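Local coordinates for protein M32 carboxypeptidase (Pyrococcus furiosus, PDB 1KA2) that releases amino acids one after another from the C-terminus of peptides with broad specificity, as a cobalt-dependent M32-family metallopeptidase, at residues A[102-107]-A[142-147]; A[161-166]-A[414-419]; A[210-215]-A[258-263]. One frame throughout, in Å; residues are numbered along the deposited sequence.

Contact 1 (A[102-107]-A[142-147]); sequences PEFIRE and AKRAAE
F104 and E107 both set CG trans to the main-chain nitrogen (chi1 -175° in each), which sends a ring and an extended carboxylate from neighbouring turns of one helix toward R144 of another, whose own chain, bent at chi2 and chi3, carries the guanidinium to both. The helices, 102-124 and 132-149, run nearly antiparallel here, with local axes 11.8 Å apart, a wide spacing that long side chains have to span. E107 supplies the negative charge. Its OE2 accepts R144 NH1 at 3.2 Å in a salt bridge, approached on the syn side though somewhat out of the carboxylate plane, while the oxygen itself lies close to the plane of the guanidinium. R144 NH2 adds a weak bond to the same OE2, and a water joins the two groups again, giving to E107 OE2 at 2.8 Å and accepting from R144 NH2 at 2.7 Å. One face of the guanidinium is taken by F104, whose CE1 stands 3.5 Å above the centre of that plane; the planes are 69° apart, so the two groups are not stacked flat. Farther along the ring, F104 CE2 reaches A145 CB at 4.2 Å, and F100 and Y148 meet the same phenyl group. Antiparallel helices are thus joined by an arginine whose guanidinium meets an aromatic ring over one face and a carboxylate at its edge: the ring probably limits how the guanidinium can tilt, and E107 OE2, met by one good N-H bond, a weak second one and a water, probably stays ionised.

Contact 2 (A[161-166]-A[414-419]); sequences DLYEEG and HGSIGY
Aromatic contacts come first: Y163, the last residue of helix 155-163, lays one ring face against Y419, which sits in the loop leading into helix 421-440. Y419 CB lies over the middle of that face, a CH-pi contact 4.1 Å from the centroid of the Y163 ring and 10° off its normal. The two side chains cross at about a right angle, and the Y419 ring turns its edge to this face in an offset edge-to-face pair, planes at 65°, bringing Y419 CD1 within 3.5 Å of Y163 CD2. L162 CB covers the opposite face of Y163 near its rim. Contacts with the loop backbone form the second group. With CG of Y163 trans to its own carbonyl carbon (chi1 -58°), the ring reaches along residues 415-418: I417 O meets the ring edge 3.1 Å from Y163 CE1, and G418 O comes to 3.3 Å from Y163 CD1. Y163 OH ends beside S416 CA, at 3.5 Å. S416 centres an inverse gamma turn, just after G415, the first residue beyond the preceding helix, forms a Schellman motif. Were Y163 replaced by an alanine, Y419 would probably lose the ring face on which its CB and edge rest, and a gap would be likely to open along the loop backbone. Beyond the pair, Y419 also meets the ring of H411, and its side chain is about 7 Å from the bound magnesium ion. No hydrogen bond joins the two segments; the cohesion is that of C-H groups set against a pi face and of I417 O at the ring edge, where the C-H groups are probably faintly positive, in a loop whose Y419 lies near the metal site.

Contact 3 (A[210-215]-A[258-263]); sequences EWMERV and YDFRRT
M212 and F260 approach with their CA atoms 7.3 Å apart, where helix 209-223 passes the beginning of helix 261-278, the helix that carries the HEXXH motif farther along. The side chains make a Met-aromatic contact: M212 SD lies 5.1 Å from the centroid of the F260 ring, 46° off its normal, and so obliquely placed. The methionine chain is bent at both chi2 and chi3 (-46° and -71°), folding its methyl into the angle between two partners on the other segment. CG of F260 sits between its backbone N and carbonyl carbon, and the side chain crosses the methionine at about a right angle; Y341 meets this ring edge-to-face, and L323 and F342 also touch F260. T263 offers its methyl to M212, while its hydroxyl is hydrogen-bonded to N216, T253 and the backbone oxygen of R254. One threonine thus serves an apolar surface and a set of hydrogen bonds at once. The three touching residues are all buried, and no hydrogen bond crosses between the segments. The methionine methyl finishes the fit, M212 CE standing 3.7 Å from F260 CB and equally 3.7 Å from T263 CG2.

In the fold
A largely helical metallopeptidase is joined at many points, and these three contacts lie on both sides of the chain's centre. Contacts 1 and 2 are neighbours, their centres 14 Å apart, linked through the consecutive helices 132-149 and 155-163. Contact 3 lies on the opposite side, 43 Å from contact 1 and 33 Å from contact 2, centre to centre. Along the chain contact 1 closes first; contact 2 then closes a long span of chain, within which contact 3 is nested, together with helix 261-278 and its metal-binding H269 and H273. Contact 2 lies near the metal site, contact 3 is on the helix that carries its histidines, and contact 1 is away from the catalytic sites.

Contact 1 (A[102-107]-A[142-147])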
loop_
_atom_site.group_PDB
_atom_site.type_symbol
_atom_site.label_atom_id
_atom_site.label_comp_id
_atom_site.label_asym_id
_atom_site.label_seq_id
_atom_site.Cartn_x
_atom_site.Cartn_y
_atom_site.Cartn_z
ATOM N N PRO A 102 -26.501 -12.479 -8.025
ATOM C CA PRO A 102 -25.801 -12.193 -6.771
ATOM C C PRO A 102 -25.701 -13.422 -5.862
ATOM O O PRO A 102 -24.744 -13.565 -5.103
ATOM C CB PRO A 102 -26.627 -11.056 -6.155
ATOM C CG PRO A 102 -27.980 -11.205 -6.795
ATOM C CD PRO A 102 -27.621 -11.548 -8.221
ATOM N N GLU A 103 -26.680 -14.315 -5.938
ATOM C CA GLU A 103 -26.614 -15.506 -5.108
ATOM C C GLU A 103 -25.508 -16.433 -5.584
ATOM O O GLU A 103 -24.816 -17.054 -4.771
ATOM C CB GLU A 103 -27.947 -16.258 -5.097
ATOM C CG GLU A 103 -28.850 -15.837 -3.951
ATOM C CD GLU A 103 -28.129 -15.830 -2.603
ATOM O OE1 GLU A 103 -26.905 -16.085 -2.563
ATOM O OE2 GLU A 103 -28.785 -15.560 -1.576
ATOM N N PHE A 104 -25.342 -16.513 -6.900
ATOM C CA PHE A 104 -24.328 -17.368 -7.488
ATOM C C PHE A 104 -22.932 -16.849 -7.157
ATOM O O PHE A 104 -22.035 -17.629 -6.826
ATOM C CB PHE A 104 -24.513 -17.432 -8.996
ATOM C CG PHE A 104 -23.581 -18.392 -9.677
ATOM C CD1 PHE A 104 -23.652 -19.755 -9.416
ATOM C CD2 PHE A 104 -22.648 -17.936 -10.603
ATOM C CE1 PHE A 104 -22.815 -20.649 -10.064
ATOM C CE2 PHE A 104 -21.808 -18.821 -11.255
ATOM C CZ PHE A 104 -21.892 -20.183 -10.986
ATOM N N ILE A 105 -22.752 -15.535 -7.258
ATOM C CA ILE A 105 -21.472 -14.924 -6.935
ATOM C C ILE A 105 -21.137 -15.288 -5.495
ATOM O O ILE A 105 -19.979 -15.504 -5.152
ATOM C CB ILE A 105 -21.523 -13.384 -7.074
ATOM C CG1 ILE A 105 -21.560 -13.009 -8.557
ATOM C CG2 ILE A 105 -20.324 -12.750 -6.380
ATOM C CD1 ILE A 105 -21.493 -11.520 -8.811
ATOM N N ARG A 106 -22.165 -15.369 -4.660
ATOM C CA ARG A 106 -21.985 -15.714 -3.258
ATOM C C ARG A 106 -21.542 -17.169 -3.136
ATOM O O ARG A 106 -20.526 -17.470 -2.502
ATOM C CB ARG A 106 -23.295 -15.506 -2.499
ATOM C CG ARG A 106 -23.182 -15.679 -1.006
ATOM C CD ARG A 106 -23.895 -16.926 -0.551
ATOM N NE ARG A 106 -25.341 -16.871 -0.737
ATOM C CZ ARG A 106 -26.216 -17.075 0.243
ATOM N NH1 ARG A 106 -25.782 -17.332 1.471
ATOM N NH2 ARG A 106 -27.517 -17.072 -0.010
ATOM N N GLU A 107 -22.306 -18.065 -3.751
ATOM C CA GLU A 107 -21.999 -19.488 -3.709
ATOM C C GLU A 107 -20.535 -19.725 -4.086
ATOM O O GLU A 107 -19.807 -20.415 -3.373
ATOM C CB GLU A 107 -22.931 -20.249 -4.662
ATOM C CG GLU A 107 -22.779 -21.763 -4.611
ATOM C CD GLU A 107 -23.687 -22.488 -5.593
ATOM O OE1 GLU A 107 -23.631 -23.736 -5.635
ATOM O OE2 GLU A 107 -24.454 -21.822 -6.324
ATOM N N ALA A 142 -18.597 -24.353 -12.518
ATOM C CA ALA A 142 -18.045 -24.023 -13.828
ATOM C C ALA A 142 -19.094 -24.200 -14.933
ATOM O O ALA A 142 -19.256 -23.330 -15.790
ATOM C CB ALA A 142 -16.837 -24.901 -14.119
ATOM N N LYS A 143 -19.797 -25.331 -14.915
ATOM C CA LYS A 143 -20.828 -25.595 -15.917
ATOM C C LYS A 143 -21.921 -24.542 -15.803
ATOM O O LYS A 143 -22.317 -23.941 -16.804
ATOM C CB LYS A 143 -21.420 -26.994 -15.729
ATOM C CG LYS A 143 -20.473 -28.137 -16.083
ATOM C CD LYS A 143 -20.825 -29.395 -15.296
ATOM C CE LYS A 143 -21.276 -30.539 -16.185
ATOM N NZ LYS A 143 -20.196 -31.006 -17.091
ATOM N N ARG A 144 -22.404 -24.303 -14.586
ATOM C CA ARG A 144 -23.442 -23.291 -14.395
ATOM C C ARG A 144 -22.943 -21.982 -15.008
ATOM O O ARG A 144 -23.649 -21.350 -15.788
ATOM C CB ARG A 144 -23.737 -23.047 -12.903
ATOM C CG ARG A 144 -24.177 -24.265 -12.089
ATOM C CD ARG A 144 -25.655 -24.223 -11.723
ATOM N NE ARG A 144 -26.082 -23.008 -11.017
ATOM C CZ ARG A 144 -25.762 -22.685 -9.764
ATOM N NH1 ARG A 144 -24.990 -23.477 -9.035
ATOM N NH2 ARG A 144 -26.243 -21.570 -9.226
ATOM N N ALA A 145 -21.718 -21.590 -14.653
ATOM C CA ALA A 145 -21.122 -20.344 -15.138
ATOM C C ALA A 145 -21.125 -20.256 -16.653
ATOM O O ALA A 145 -21.384 -19.193 -17.222
ATOM C CB ALA A 145 -19.695 -20.199 -14.606
ATOM N N ALA A 146 -20.835 -21.375 -17.304
ATOM C CA ALA A 146 -20.825 -21.408 -18.754
ATOM C C ALA A 146 -22.228 -21.087 -19.270
ATOM O O ALA A 146 -22.385 -20.347 -20.245
ATOM C CB ALA A 146 -20.372 -22.778 -19.248
ATOM N N GLU A 147 -23.246 -21.639 -18.609
ATOM C CA GLU A 147 -24.633 -21.394 -19.005
ATOM C C GLU A 147 -25.043 -19.944 -18.730
ATOM O O GLU A 147 -25.794 -19.355 -19.500
ATOM C CB GLU A 147 -25.586 -22.357 -18.276
ATOM C CG GLU A 147 -25.308 -23.834 -18.557
ATOM C CD GLU A 147 -25.409 -24.169 -20.032
ATOM O OE1 GLU A 147 -24.764 -25.143 -20.469
ATOM O OE2 GLU A 147 -26.139 -23.463 -20.755
HETATM O O HOH W 1 -26.444 -20.027 -6.995
#

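Contact 2 (A[161-166]-A[414-419])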
loop_
_atom_site.group_PDB
_atom_site.type_symbol
_atom_site.label_atom_id
_atom_site.label_comp_id
_atom_site.label_asym_id
_atom_site.label_seq_id
_atom_site.Cartn_x
_atom_site.Cartn_y
_atom_site.Cartn_z
ATOM N N ASP A 161 -13.456 -17.765 -22.920
ATOM C CA ASP A 161 -13.717 -16.366 -23.269
ATOM C C ASP A 161 -13.686 -15.475 -22.040
ATOM O O ASP A 161 -13.513 -14.256 -22.146
ATOM C CB ASP A 161 -15.090 -16.211 -23.923
ATOM C CG ASP A 161 -15.415 -14.758 -24.251
ATOM O OD1 ASP A 161 -14.899 -14.249 -25.269
ATOM O OD2 ASP A 161 -16.170 -14.123 -23.484
ATOM N N LEU A 162 -13.884 -16.097 -20.882
ATOM C CA LEU A 162 -13.875 -15.389 -19.609
ATOM C C LEU A 162 -12.458 -14.920 -19.301
ATOM O O LEU A 162 -12.262 -13.824 -18.786
ATOM C CB LEU A 162 -14.337 -16.319 -18.479
ATOM C CG LEU A 162 -15.048 -15.734 -17.252
ATOM C CD1 LEU A 162 -14.910 -16.706 -16.076
ATOM C CD2 LEU A 162 -14.463 -14.385 -16.888
ATOM N N TYR A 163 -11.476 -15.754 -19.624
ATOM C CA TYR A 163 -10.078 -15.441 -19.338
ATOM C C TYR A 163 -9.262 -14.916 -20.508
ATOM O O TYR A 163 -8.147 -14.429 -20.317
ATOM C CB TYR A 163 -9.388 -16.672 -18.757
ATOM C CG TYR A 163 -10.064 -17.169 -17.509
ATOM C CD1 TYR A 163 -10.929 -18.260 -17.548
ATOM C CD2 TYR A 163 -9.884 -16.510 -16.291
ATOM C CE1 TYR A 163 -11.605 -18.684 -16.404
ATOM C CE2 TYR A 163 -10.557 -16.925 -15.138
ATOM C CZ TYR A 163 -11.416 -18.011 -15.205
ATOM O OH TYR A 163 -12.083 -18.423 -14.075
ATOM N N GLU A 164 -9.802 -15.041 -21.714
ATOM C CA GLU A 164 -9.122 -14.560 -22.908
ATOM C C GLU A 164 -10.198 -14.137 -23.913
ATOM O O GLU A 164 -10.717 -14.953 -24.691
ATOM C CB GLU A 164 -8.226 -15.659 -23.486
ATOM C CG GLU A 164 -7.347 -15.225 -24.669
ATOM C CD GLU A 164 -6.212 -14.277 -24.287
ATOM O OE1 GLU A 164 -5.846 -14.231 -23.095
ATOM O OE2 GLU A 164 -5.664 -13.590 -25.184
ATOM N N GLU A 165 -10.537 -12.851 -23.864
ATOM C CA GLU A 165 -11.558 -12.271 -24.723
ATOM C C GLU A 165 -11.509 -12.804 -26.149
ATOM O O GLU A 165 -10.501 -12.661 -26.848
ATOM C CB GLU A 165 -11.411 -10.749 -24.730
ATOM C CG GLU A 165 -12.572 -10.005 -25.374
ATOM C CD GLU A 165 -12.352 -8.501 -25.408
ATOM O OE1 GLU A 165 -13.256 -7.790 -25.889
ATOM O OE2 GLU A 165 -11.277 -8.030 -24.959
ATOM N N GLY A 166 -12.596 -13.439 -26.575
ATOM C CA GLY A 166 -12.655 -13.970 -27.926
ATOM C C GLY A 166 -12.049 -15.346 -28.149
ATOM O O GLY A 166 -12.109 -15.876 -29.267
ATOM N N HIS A 414 -9.406 -22.426 -6.976
ATOM C CA HIS A 414 -9.855 -21.046 -7.035
ATOM C C HIS A 414 -11.048 -20.947 -7.982
ATOM O O HIS A 414 -11.730 -19.928 -8.025
ATOM C CB HIS A 414 -8.738 -20.120 -7.542
ATOM C CG HIS A 414 -7.743 -19.734 -6.492
ATOM N ND1 HIS A 414 -6.631 -18.970 -6.772
ATOM C CD2 HIS A 414 -7.698 -20.005 -5.167
ATOM C CE1 HIS A 414 -5.939 -18.789 -5.658
ATOM N NE2 HIS A 414 -6.564 -19.405 -4.673
ATOM N N GLY A 415 -11.304 -22.012 -8.731
ATOM C CA GLY A 415 -12.390 -21.972 -9.687
ATOM C C GLY A 415 -11.916 -21.428 -11.026
ATOM O O GLY A 415 -12.731 -21.093 -11.888
ATOM N N SER A 416 -10.607 -21.316 -11.211
ATOM C CA SER A 416 -10.099 -20.800 -12.475
ATOM C C SER A 416 -10.044 -21.916 -13.519
ATOM O O SER A 416 -8.994 -22.474 -13.797
ATOM C CB SER A 416 -8.712 -20.192 -12.279
ATOM O OG SER A 416 -8.794 -19.147 -11.340
ATOM N N ILE A 417 -11.200 -22.237 -14.087
ATOM C CA ILE A 417 -11.324 -23.281 -15.102
ATOM C C ILE A 417 -11.418 -22.554 -16.462
ATOM O O ILE A 417 -12.310 -21.720 -16.658
ATOM C CB ILE A 417 -12.607 -24.097 -14.869
ATOM C CG1 ILE A 417 -12.537 -24.772 -13.495
ATOM C CG2 ILE A 417 -12.796 -25.092 -15.993
ATOM C CD1 ILE A 417 -11.558 -25.869 -13.416
ATOM N N GLY A 418 -10.539 -22.885 -17.408
ATOM C CA GLY A 418 -10.557 -22.214 -18.705
ATOM C C GLY A 418 -9.477 -21.134 -18.722
ATOM O O GLY A 418 -9.410 -20.298 -19.635
ATOM N N TYR A 419 -8.614 -21.174 -17.708
ATOM C CA TYR A 419 -7.522 -20.216 -17.541
ATOM C C TYR A 419 -6.170 -20.721 -18.083
ATOM O O TYR A 419 -5.460 -19.997 -18.783
ATOM C CB TYR A 419 -7.395 -19.880 -16.041
ATOM C CG TYR A 419 -6.346 -18.854 -15.691
ATOM C CD1 TYR A 419 -6.710 -17.598 -15.186
ATOM C CD2 TYR A 419 -4.995 -19.154 -15.803
ATOM C CE1 TYR A 419 -5.745 -16.687 -14.791
ATOM C CE2 TYR A 419 -4.032 -18.252 -15.423
ATOM C CZ TYR A 419 -4.409 -17.029 -14.916
ATOM O OH TYR A 419 -3.431 -16.166 -14.521
#

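Contact 3 (A[210-215]-A[258-263])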
loop_
_atom_site.group_PDB
_atom_site.type_symbol
_atom_site.label_atom_id
_atom_site.label_comp_id
_atom_site.label_asym_id
_atom_site.label_seq_id
_atom_site.Cartn_x
_atom_site.Cartn_y
_atom_site.Cartn_z
ATOM N N GLU A 210 21.816 -11.229 -0.892
ATOM C CA GLU A 210 22.435 -10.024 -1.425
ATOM C C GLU A 210 23.219 -10.211 -2.718
ATOM O O GLU A 210 23.281 -9.296 -3.531
ATOM C CB GLU A 210 23.328 -9.370 -0.367
ATOM C CG GLU A 210 22.554 -8.795 0.814
ATOM C CD GLU A 210 23.394 -7.851 1.666
ATOM O OE1 GLU A 210 23.927 -6.869 1.108
ATOM O OE2 GLU A 210 23.519 -8.085 2.890
ATOM N N TRP A 211 23.816 -11.383 -2.913
ATOM C CA TRP A 211 24.578 -11.631 -4.135
ATOM C C TRP A 211 23.699 -11.522 -5.379
ATOM O O TRP A 211 24.038 -10.810 -6.320
ATOM C CB TRP A 211 25.215 -13.026 -4.124
ATOM C CG TRP A 211 26.268 -13.254 -3.082
ATOM C CD1 TRP A 211 26.843 -12.320 -2.268
ATOM C CD2 TRP A 211 26.883 -14.508 -2.754
ATOM N NE1 TRP A 211 27.775 -12.914 -1.453
ATOM C CE2 TRP A 211 27.821 -14.256 -1.729
ATOM C CE3 TRP A 211 26.733 -15.819 -3.229
ATOM C CZ2 TRP A 211 28.607 -15.268 -1.167
ATOM C CZ3 TRP A 211 27.516 -16.827 -2.671
ATOM C CH2 TRP A 211 28.439 -16.544 -1.651
ATOM N N MET A 212 22.575 -12.238 -5.375
ATOM C CA MET A 212 21.672 -12.234 -6.516
ATOM C C MET A 212 20.874 -10.956 -6.659
ATOM O O MET A 212 20.492 -10.591 -7.772
ATOM C CB MET A 212 20.719 -13.432 -6.461
ATOM C CG MET A 212 21.402 -14.743 -6.804
ATOM S SD MET A 212 22.437 -14.551 -8.270
ATOM C CE MET A 212 21.193 -14.399 -9.531
ATOM N N GLU A 213 20.615 -10.266 -5.552
ATOM C CA GLU A 213 19.863 -9.029 -5.675
ATOM C C GLU A 213 20.738 -7.986 -6.369
ATOM O O GLU A 213 20.232 -7.049 -6.987
ATOM C CB GLU A 213 19.312 -8.544 -4.309
ATOM C CG GLU A 213 20.291 -8.097 -3.254
ATOM C CD GLU A 213 19.595 -7.842 -1.919
ATOM O OE1 GLU A 213 20.213 -7.255 -1.010
ATOM O OE2 GLU A 213 18.426 -8.240 -1.771
ATOM N N ARG A 214 22.054 -8.175 -6.299
ATOM C CA ARG A 214 22.981 -7.274 -6.973
ATOM C C ARG A 214 22.918 -7.593 -8.473
ATOM O O ARG A 214 22.978 -6.697 -9.318
ATOM C CB ARG A 214 24.419 -7.468 -6.458
ATOM C CG ARG A 214 24.708 -6.834 -5.092
ATOM C CD ARG A 214 26.214 -6.655 -4.858
ATOM N NE ARG A 214 26.861 -7.800 -4.220
ATOM C CZ ARG A 214 26.770 -8.081 -2.923
ATOM N NH1 ARG A 214 26.058 -7.300 -2.123
ATOM N NH2 ARG A 214 27.397 -9.136 -2.422
ATOM N N VAL A 215 22.793 -8.878 -8.799
ATOM C CA VAL A 215 22.712 -9.297 -10.194
ATOM C C VAL A 215 21.372 -8.870 -10.797
ATOM O O VAL A 215 21.337 -8.287 -11.882
ATOM C CB VAL A 215 22.896 -10.832 -10.327
ATOM C CG1 VAL A 215 22.541 -11.283 -11.725
ATOM C CG2 VAL A 215 24.352 -11.209 -10.038
ATOM N N TYR A 258 19.187 -20.890 -3.802
ATOM C CA TYR A 258 19.958 -21.808 -4.643
ATOM C C TYR A 258 19.317 -21.835 -6.034
ATOM O O TYR A 258 18.200 -21.352 -6.203
ATOM C CB TYR A 258 19.974 -23.213 -4.019
ATOM C CG TYR A 258 18.619 -23.895 -3.982
ATOM C CD1 TYR A 258 18.215 -24.742 -5.012
ATOM C CD2 TYR A 258 17.728 -23.670 -2.929
ATOM C CE1 TYR A 258 16.953 -25.352 -4.996
ATOM C CE2 TYR A 258 16.467 -24.267 -2.905
ATOM C CZ TYR A 258 16.085 -25.109 -3.942
ATOM O OH TYR A 258 14.833 -25.708 -3.928
ATOM N N ASP A 259 20.023 -22.383 -7.023
ATOM C CA ASP A 259 19.514 -22.457 -8.398
ATOM C C ASP A 259 19.239 -21.025 -8.864
ATOM O O ASP A 259 18.107 -20.684 -9.184
ATOM C CB ASP A 259 18.217 -23.273 -8.428
ATOM C CG ASP A 259 17.926 -23.867 -9.793
ATOM O OD1 ASP A 259 18.530 -23.425 -10.786
ATOM O OD2 ASP A 259 17.082 -24.778 -9.877
ATOM N N PHE A 260 20.283 -20.200 -8.919
ATOM C CA PHE A 260 20.137 -18.791 -9.285
ATOM C C PHE A 260 19.402 -18.446 -10.574
ATOM O O PHE A 260 18.995 -17.294 -10.765
ATOM C CB PHE A 260 21.507 -18.082 -9.245
ATOM C CG PHE A 260 22.353 -18.258 -10.485
ATOM C CD1 PHE A 260 22.121 -17.490 -11.626
ATOM C CD2 PHE A 260 23.436 -19.134 -10.483
ATOM C CE1 PHE A 260 22.957 -17.587 -12.737
ATOM C CE2 PHE A 260 24.280 -19.237 -11.595
ATOM C CZ PHE A 260 24.038 -18.460 -12.721
ATOM N N ARG A 261 19.216 -19.428 -11.450
ATOM C CA ARG A 261 18.511 -19.197 -12.706
ATOM C C ARG A 261 17.084 -18.728 -12.414
ATOM O O ARG A 261 16.531 -17.887 -13.122
ATOM C CB ARG A 261 18.458 -20.499 -13.521
ATOM C CG ARG A 261 17.584 -21.576 -12.870
ATOM C CD ARG A 261 17.807 -22.966 -13.440
ATOM N NE ARG A 261 17.727 -22.987 -14.895
ATOM C CZ ARG A 261 16.883 -23.746 -15.588
ATOM N NH1 ARG A 261 16.035 -24.553 -14.949
ATOM N NH2 ARG A 261 16.894 -23.701 -16.919
ATOM N N ARG A 262 16.496 -19.286 -11.365
ATOM C CA ARG A 262 15.125 -18.972 -10.987
ATOM C C ARG A 262 14.824 -17.494 -10.760
ATOM O O ARG A 262 13.940 -16.926 -11.395
ATOM C CB ARG A 262 14.735 -19.736 -9.722
ATOM C CG ARG A 262 14.686 -21.235 -9.855
ATOM C CD ARG A 262 14.572 -21.842 -8.463
ATOM N NE ARG A 262 14.632 -23.301 -8.475
ATOM C CZ ARG A 262 13.631 -24.084 -8.850
ATOM N NH1 ARG A 262 12.484 -23.541 -9.243
ATOM N NH2 ARG A 262 13.780 -25.405 -8.830
ATOM N N THR A 263 15.550 -16.880 -9.838
ATOM C CA THR A 263 15.305 -15.488 -9.533
ATOM C C THR A 263 15.599 -14.596 -10.727
ATOM O O THR A 263 14.899 -13.612 -10.956
ATOM C CB THR A 263 16.126 -15.028 -8.300
ATOM O OG1 THR A 263 15.712 -13.709 -7.933
ATOM C CG2 THR A 263 17.628 -15.032 -8.599
#